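Local coordinates for HpcH/HpaI aldolase/citrate lyase family protein (Burkholderia cenocepacia, PDB 4MF4) that belongs to the HpcH/HpaI aldolase/citrate lyase family and folds as a TIM barrel of eight parallel strands ringed by helices, at residues A[108-120]-A[174-186]. Sequence-based numbering, arbitrary orientation.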
ATOM      1  N   CYS A 108       4.729 -27.389  11.020  1.00 19.61           N
ATOM      2  CA  CYS A 108       4.572 -28.718  10.426  1.00 22.34           C
ATOM      3  C   CYS A 108       5.883 -29.496  10.224  1.00 20.71           C
ATOM      4  O   CYS A 108       6.125 -29.988   9.119  1.00 17.91           O
ATOM      5  CB  CYS A 108       3.962 -28.595   9.004  1.00 26.80           C
ATOM      6  SG  CYS A 108       2.453 -27.629   8.759  1.00 35.11           S
ATOM      7  N   ILE A 109       6.722 -29.632  11.241  1.00 18.82           N
ATOM      8  CA  ILE A 109       7.951 -30.426  11.065  1.00 19.59           C
ATOM      9  C   ILE A 109       7.649 -31.805  11.670  1.00 20.45           C
ATOM     10  O   ILE A 109       7.395 -31.897  12.871  1.00 20.92           O
ATOM     11  CB  ILE A 109       9.165 -29.787  11.775  1.00 19.02           C
ATOM     12  CG1 ILE A 109       9.561 -28.454  11.120  1.00 18.35           C
ATOM     13  CG2 ILE A 109      10.343 -30.747  11.826  1.00 18.50           C
ATOM     14  CD1 ILE A 109      10.134 -28.547   9.727  1.00 18.22           C
ATOM     15  N   GLU A 110       7.693 -32.855  10.856  1.00 21.73           N
ATOM     16  CA  GLU A 110       7.266 -34.176  11.309  1.00 21.93           C
ATOM     17  C   GLU A 110       8.322 -35.255  11.343  1.00 19.93           C
ATOM     18  O   GLU A 110       8.118 -36.285  11.986  1.00 19.08           O
ATOM     19  CB  GLU A 110       6.151 -34.643  10.408  1.00 25.45           C
ATOM     20  CG  GLU A 110       5.028 -33.640  10.354  1.00 27.59           C
ATOM     21  CD  GLU A 110       3.795 -34.240   9.725  1.00 34.08           C
ATOM     22  OE1 GLU A 110       2.823 -34.512  10.445  1.00 35.19           O
ATOM     23  OE2 GLU A 110       3.840 -34.484   8.500  1.00 39.19           O
ATOM     24  N   THR A 111       9.428 -35.053  10.628  1.00 18.45           N
ATOM     25  CA  THR A 111      10.505 -36.032  10.587  1.00 17.98           C
ATOM     26  C   THR A 111      11.865 -35.368  10.745  1.00 17.63           C
ATOM     27  O   THR A 111      12.005 -34.185  10.541  1.00 16.31           O
ATOM     28  CB  THR A 111      10.506 -36.765   9.237  1.00 17.93           C
ATOM     29  OG1 THR A 111      10.769 -35.822   8.199  1.00 17.02           O
ATOM     30  CG2 THR A 111       9.123 -37.430   8.963  1.00 17.86           C
ATOM     31  N   PRO A 112      12.891 -36.151  11.088  1.00 18.37           N
ATOM     32  CA  PRO A 112      14.163 -35.520  11.185  1.00 18.45           C
ATOM     33  C   PRO A 112      14.625 -35.053   9.799  1.00 18.67           C
ATOM     34  O   PRO A 112      15.316 -34.076   9.737  1.00 18.05           O
ATOM     35  CB  PRO A 112      15.073 -36.611  11.779  1.00 19.76           C
ATOM     36  CG  PRO A 112      14.339 -37.885  11.642  1.00 19.91           C
ATOM     37  CD  PRO A 112      12.890 -37.517  11.636  1.00 19.05           C
ATOM     38  N   ASP A 113      14.216 -35.716   8.715  1.00 18.61           N
ATOM     39  CA  ASP A 113      14.497 -35.181   7.341  1.00 21.26           C
ATOM     40  C   ASP A 113      13.891 -33.814   7.099  1.00 17.99           C
ATOM     41  O   ASP A 113      14.552 -32.981   6.564  1.00 18.22           O
ATOM     42  CB  ASP A 113      14.073 -36.137   6.218  1.00 23.79           C
ATOM     43  CG  ASP A 113      15.031 -37.291   6.071  1.00 29.38           C
ATOM     44  OD1 ASP A 113      16.037 -37.307   6.811  1.00 32.63           O
ATOM     45  OD2 ASP A 113      14.801 -38.188   5.225  1.00 33.55           O
ATOM     46  N   ASP A 114      12.658 -33.583   7.515  1.00 17.52           N
ATOM     47  CA  ASP A 114      12.067 -32.259   7.431  1.00 16.77           C
ATOM     48  C   ASP A 114      12.912 -31.212   8.179  1.00 16.04           C
ATOM     49  O   ASP A 114      13.114 -30.126   7.702  1.00 16.07           O
ATOM     50  CB  ASP A 114      10.662 -32.235   8.099  1.00 16.98           C
ATOM     51  CG  ASP A 114       9.592 -33.033   7.338  1.00 18.06           C
ATOM     52  OD1 ASP A 114       9.815 -33.456   6.194  1.00 19.32           O
ATOM     53  OD2 ASP A 114       8.536 -33.263   7.934  1.00 19.18           O
ATOM     54  N   ALA A 115      13.310 -31.537   9.405  1.00 16.66           N
ATOM     55  CA  ALA A 115      14.084 -30.630  10.265  1.00 16.38           C
ATOM     56  C   ALA A 115      15.443 -30.315   9.637  1.00 16.50           C
ATOM     57  O   ALA A 115      15.841 -29.145   9.548  1.00 15.82           O
ATOM     58  CB  ALA A 115      14.278 -31.262  11.649  1.00 16.25           C
ATOM     59  N   ALA A 116      16.141 -31.358   9.184  1.00 16.41           N
ATOM     60  CA  ALA A 116      17.421 -31.185   8.470  1.00 16.49           C
ATOM     61  C   ALA A 116      17.271 -30.309   7.206  1.00 16.64           C
ATOM     62  O   ALA A 116      18.111 -29.480   6.937  1.00 17.73           O
ATOM     63  CB  ALA A 116      18.000 -32.544   8.082  1.00 16.60           C
ATOM     64  N   HIS A 117      16.215 -30.511   6.440  1.00 16.70           N
ATOM     65  CA  HIS A 117      15.964 -29.692   5.224  1.00 17.78           C
ATOM     66  C   HIS A 117      15.747 -28.213   5.610  1.00 16.76           C
ATOM     67  O   HIS A 117      16.320 -27.323   5.032  1.00 16.93           O
ATOM     68  CB  HIS A 117      14.791 -30.259   4.427  1.00 18.98           C
ATOM     69  CG  HIS A 117      14.507 -29.498   3.168  1.00 19.84           C
ATOM     70  ND1 HIS A 117      13.319 -28.847   2.936  1.00 20.65           N
ATOM     71  CD2 HIS A 117      15.289 -29.233   2.097  1.00 20.34           C
ATOM     72  CE1 HIS A 117      13.356 -28.255   1.754  1.00 20.60           C
ATOM     73  NE2 HIS A 117      14.549 -28.459   1.232  1.00 19.46           N
ATOM     74  N   ALA A 118      14.990 -27.975   6.661  1.00 16.86           N
ATOM     75  CA  ALA A 118      14.695 -26.648   7.164  1.00 16.46           C
ATOM     76  C   ALA A 118      15.984 -25.944   7.521  1.00 16.58           C
ATOM     77  O   ALA A 118      16.230 -24.822   7.080  1.00 16.88           O
ATOM     78  CB  ALA A 118      13.762 -26.750   8.377  1.00 16.74           C
ATOM     79  N   VAL A 119      16.868 -26.649   8.207  1.00 16.76           N
ATOM     80  CA  VAL A 119      18.190 -26.114   8.528  1.00 16.78           C
ATOM     81  C   VAL A 119      19.025 -25.796   7.303  1.00 18.17           C
ATOM     82  O   VAL A 119      19.594 -24.724   7.247  1.00 18.91           O
ATOM     83  CB  VAL A 119      19.015 -27.060   9.462  1.00 16.28           C
ATOM     84  CG1 VAL A 119      20.456 -26.560   9.653  1.00 16.03           C
ATOM     85  CG2 VAL A 119      18.356 -27.162  10.825  1.00 15.86           C
ATOM     86  N   ARG A 120      19.115 -26.723   6.351  1.00 19.68           N
ATOM     87  CA  ARG A 120      19.877 -26.521   5.116  1.00 20.35           C
ATOM     88  C   ARG A 120      19.461 -25.258   4.393  1.00 18.67           C
ATOM     89  O   ARG A 120      20.287 -24.554   3.834  1.00 18.80           O
ATOM     90  CB  ARG A 120      19.672 -27.697   4.131  1.00 22.34           C
ATOM     91  CG  ARG A 120      20.299 -29.024   4.546  1.00 24.67           C
ATOM     92  CD  ARG A 120      19.982 -30.113   3.514  1.00 26.72           C
ATOM     93  NE  ARG A 120      20.660 -29.801   2.253  1.00 28.16           N
ATOM     94  CZ  ARG A 120      20.492 -30.434   1.095  1.00 31.34           C
ATOM     95  NH1 ARG A 120      19.618 -31.426   0.982  1.00 31.74           N
ATOM     96  NH2 ARG A 120      21.198 -30.048   0.025  1.00 31.30           N
ATOM     97  N   VAL A 174      10.255 -37.260  17.648  1.00 21.38           N
ATOM     98  CA  VAL A 174      10.740 -36.045  18.293  1.00 18.99           C
ATOM     99  C   VAL A 174      12.145 -36.141  18.883  1.00 19.27           C
ATOM    100  O   VAL A 174      12.880 -35.163  18.886  1.00 18.46           O
ATOM    101  CB  VAL A 174       9.778 -35.503  19.347  1.00 18.99           C
ATOM    102  CG1 VAL A 174       9.757 -36.389  20.582  1.00 19.04           C
ATOM    103  CG2 VAL A 174      10.199 -34.076  19.745  1.00 19.81           C
ATOM    104  N   GLU A 175      12.545 -37.314  19.356  1.00 19.83           N
ATOM    105  CA  GLU A 175      13.896 -37.451  19.872  1.00 20.66           C
ATOM    106  C   GLU A 175      14.909 -37.302  18.707  1.00 20.78           C
ATOM    107  O   GLU A 175      15.917 -36.643  18.847  1.00 21.18           O
ATOM    108  CB  GLU A 175      14.068 -38.770  20.660  1.00 22.06           C
ATOM    109  CG  GLU A 175      13.137 -38.857  21.898  1.00 23.23           C
ATOM    110  CD  GLU A 175      11.705 -39.339  21.604  1.00 24.95           C
ATOM    111  OE1 GLU A 175      11.397 -39.749  20.445  1.00 26.69           O
ATOM    112  OE2 GLU A 175      10.848 -39.320  22.541  1.00 25.67           O
ATOM    113  N   ARG A 176      14.621 -37.880  17.560  1.00 21.41           N
ATOM    114  CA  ARG A 176      15.533 -37.754  16.395  1.00 21.83           C
ATOM    115  C   ARG A 176      15.483 -36.334  15.777  1.00 19.79           C
ATOM    116  O   ARG A 176      16.479 -35.856  15.209  1.00 18.29           O
ATOM    117  CB  ARG A 176      15.172 -38.798  15.335  1.00 24.53           C
ATOM    118  CG  ARG A 176      15.384 -40.259  15.766  1.00 28.84           C
ATOM    119  CD  ARG A 176      14.540 -41.204  14.904  1.00 33.66           C
ATOM    120  NE  ARG A 176      15.189 -41.492  13.615  1.00 38.90           N
ATOM    121  CZ  ARG A 176      14.576 -41.646  12.429  1.00 41.35           C
ATOM    122  NH1 ARG A 176      13.264 -41.507  12.286  1.00 42.42           N
ATOM    123  NH2 ARG A 176      15.302 -41.911  11.357  1.00 42.61           N
ATOM    124  N   ILE A 177      14.308 -35.685  15.829  1.00 17.83           N
ATOM    125  CA  ILE A 177      14.216 -34.265  15.455  1.00 16.90           C
ATOM    126  C   ILE A 177      15.098 -33.409  16.370  1.00 17.36           C
ATOM    127  O   ILE A 177      15.881 -32.590  15.905  1.00 17.58           O
ATOM    128  CB  ILE A 177      12.770 -33.766  15.470  1.00 16.45           C
ATOM    129  CG1 ILE A 177      11.997 -34.459  14.343  1.00 16.18           C
ATOM    130  CG2 ILE A 177      12.720 -32.243  15.297  1.00 16.25           C
ATOM    131  CD1 ILE A 177      10.507 -34.305  14.429  1.00 16.40           C
ATOM    132  N   ALA A 178      14.999 -33.631  17.672  1.00 17.50           N
ATOM    133  CA  ALA A 178      15.824 -32.903  18.638  1.00 17.93           C
ATOM    134  C   ALA A 178      17.331 -33.074  18.421  1.00 18.74           C
ATOM    135  O   ALA A 178      18.092 -32.135  18.653  1.00 18.67           O
ATOM    136  CB  ALA A 178      15.466 -33.336  20.029  1.00 18.57           C
ATOM    137  N   ALA A 179      17.744 -34.257  17.986  1.00 19.16           N
ATOM    138  CA  ALA A 179      19.167 -34.551  17.754  1.00 19.30           C
ATOM    139  C   ALA A 179      19.656 -34.047  16.402  1.00 18.93           C
ATOM    140  O   ALA A 179      20.845 -34.150  16.103  1.00 19.14           O
ATOM    141  CB  ALA A 179      19.420 -36.037  17.852  1.00 20.08           C
ATOM    142  N   THR A 180      18.771 -33.472  15.584  1.00 18.36           N
ATOM    143  CA  THR A 180      19.189 -32.897  14.289  1.00 18.60           C
ATOM    144  C   THR A 180      20.066 -31.655  14.500  1.00 18.96           C
ATOM    145  O   THR A 180      19.615 -30.645  15.096  1.00 18.01           O
ATOM    146  CB  THR A 180      17.971 -32.515  13.422  1.00 18.52           C
ATOM    147  OG1 THR A 180      17.209 -33.687  13.129  1.00 19.02           O
ATOM    148  CG2 THR A 180      18.370 -31.862  12.121  1.00 19.04           C
ATOM    149  N   PRO A 181      21.321 -31.692  13.990  1.00 20.64           N
ATOM    150  CA  PRO A 181      22.169 -30.507  14.186  1.00 20.10           C
ATOM    151  C   PRO A 181      21.552 -29.248  13.561  1.00 18.81           C
ATOM    152  O   PRO A 181      20.973 -29.283  12.476  1.00 18.49           O
ATOM    153  CB  PRO A 181      23.478 -30.894  13.477  1.00 20.85           C
ATOM    154  CG  PRO A 181      23.531 -32.377  13.580  1.00 20.79           C
ATOM    155  CD  PRO A 181      22.094 -32.820  13.418  1.00 21.45           C
ATOM    156  N   GLY A 182      21.656 -28.130  14.250  1.00 18.80           N
ATOM    157  CA  GLY A 182      21.029 -26.911  13.767  1.00 17.94           C
ATOM    158  C   GLY A 182      19.613 -26.633  14.256  1.00 17.78           C
ATOM    159  O   GLY A 182      19.088 -25.549  14.004  1.00 17.82           O
ATOM    160  N   VAL A 183      18.977 -27.586  14.934  1.00 16.65           N
ATOM    161  CA  VAL A 183      17.677 -27.357  15.579  1.00 16.47           C
ATOM    162  C   VAL A 183      17.930 -26.698  16.935  1.00 16.30           C
ATOM    163  O   VAL A 183      18.499 -27.312  17.829  1.00 16.89           O
ATOM    164  CB  VAL A 183      16.878 -28.672  15.773  1.00 16.01           C
ATOM    165  CG1 VAL A 183      15.698 -28.486  16.742  1.00 16.44           C
ATOM    166  CG2 VAL A 183      16.389 -29.162  14.437  1.00 15.38           C
ATOM    167  N   ASP A 184      17.541 -25.436  17.094  1.00 16.01           N
ATOM    168  CA  ASP A 184      17.857 -24.696  18.339  1.00 16.16           C
ATOM    169  C   ASP A 184      16.673 -24.718  19.319  1.00 15.73           C
ATOM    170  O   ASP A 184      16.838 -24.392  20.487  1.00 16.03           O
ATOM    171  CB  ASP A 184      18.241 -23.245  18.048  1.00 16.80           C
ATOM    172  CG  ASP A 184      19.405 -23.121  17.054  1.00 18.29           C
ATOM    173  OD1 ASP A 184      20.489 -23.733  17.310  1.00 19.16           O
ATOM    174  OD2 ASP A 184      19.229 -22.457  16.002  1.00 16.02           O
ATOM    175  N   CYS A 185      15.477 -25.105  18.867  1.00 15.14           N
ATOM    176  CA  CYS A 185      14.336 -25.122  19.755  1.00 14.58           C
ATOM    177  C   CYS A 185      13.243 -26.006  19.203  1.00 14.45           C
ATOM    178  O   CYS A 185      12.996 -25.951  18.014  1.00 13.26           O
ATOM    179  CB  CYS A 185      13.772 -23.702  19.851  1.00 15.35           C
ATOM    180  SG  CYS A 185      12.403 -23.535  21.037  1.00 17.00           S
ATOM    181  N   LEU A 186      12.556 -26.761  20.057  1.00 14.56           N
ATOM    182  CA  LEU A 186      11.386 -27.519  19.642  1.00 15.55           C
ATOM    183  C   LEU A 186      10.190 -26.708  20.081  1.00 17.21           C
ATOM    184  O   LEU A 186      10.112 -26.357  21.255  1.00 18.37           O
ATOM    185  CB  LEU A 186      11.320 -28.888  20.318  1.00 16.17           C
ATOM    186  CG  LEU A 186      12.495 -29.824  20.168  1.00 15.89           C
ATOM    187  CD1 LEU A 186      12.377 -31.021  21.114  1.00 16.78           C
ATOM    188  CD2 LEU A 186      12.637 -30.249  18.724  1.00 16.43           C
TER
HETATM  189  O   HOH W   1      18.230 -34.943  10.830  1.00 27.76           O
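Ile177 lays its side chain across the start of helix 112-120, where CG1 touches Thr111 C at 3.7 Å and CD1 reaches on to the carbonyl group of Glu110. This is helix-helix packing on the outside of a TIM barrel: helix 112-120 follows barrel strand 103-106, the short helix 174-178 precedes strand 185-188, and the two run nearly parallel, their axes 22° apart and 8.9 Å at closest. With CG1 anti to the carbonyl carbon (chi1 -67°), Ile177 sends that branch to the first turn and leaves CG2 against Ala115 CB, which also meets Val183 CG2. Ile109 and Ile177 both touch Val163 of strand 160-165, so the layer continues down to the barrel wall.

Pro112 packs against Arg176 on the more exposed side. The bend at chi3 of Arg176 (81°) folds the guanidinium back over the proline, whose CG sits 3.8 Å from the plane, over its centre; NH1 is held by a salt bridge to Glu173. The capping box of Thr111 and Asp114 fixes this end of helix 112-120: Asp114 N donates to Thr111 OG1, and Thr111 N returns a weak bond to Asp114 OD2, whose anti lone pair also receives Glu110 N.

One turn further along, the methyl and hydroxyl of Thr180 part ways. CG2 presses on the backbone of Ala116, whereas OG1 shares a water with Pro112 O, a bridge between the two segments. Thr180 also opens a type II turn closed by Val183. Gly182 is its third residue, with backbone angles that suit glycine. Val119 CG1 lies 4.2 Å from Gly182 CA, on the side where a side chain would project, and Val119 CG2 rests 3.6 Å from Gly182 O.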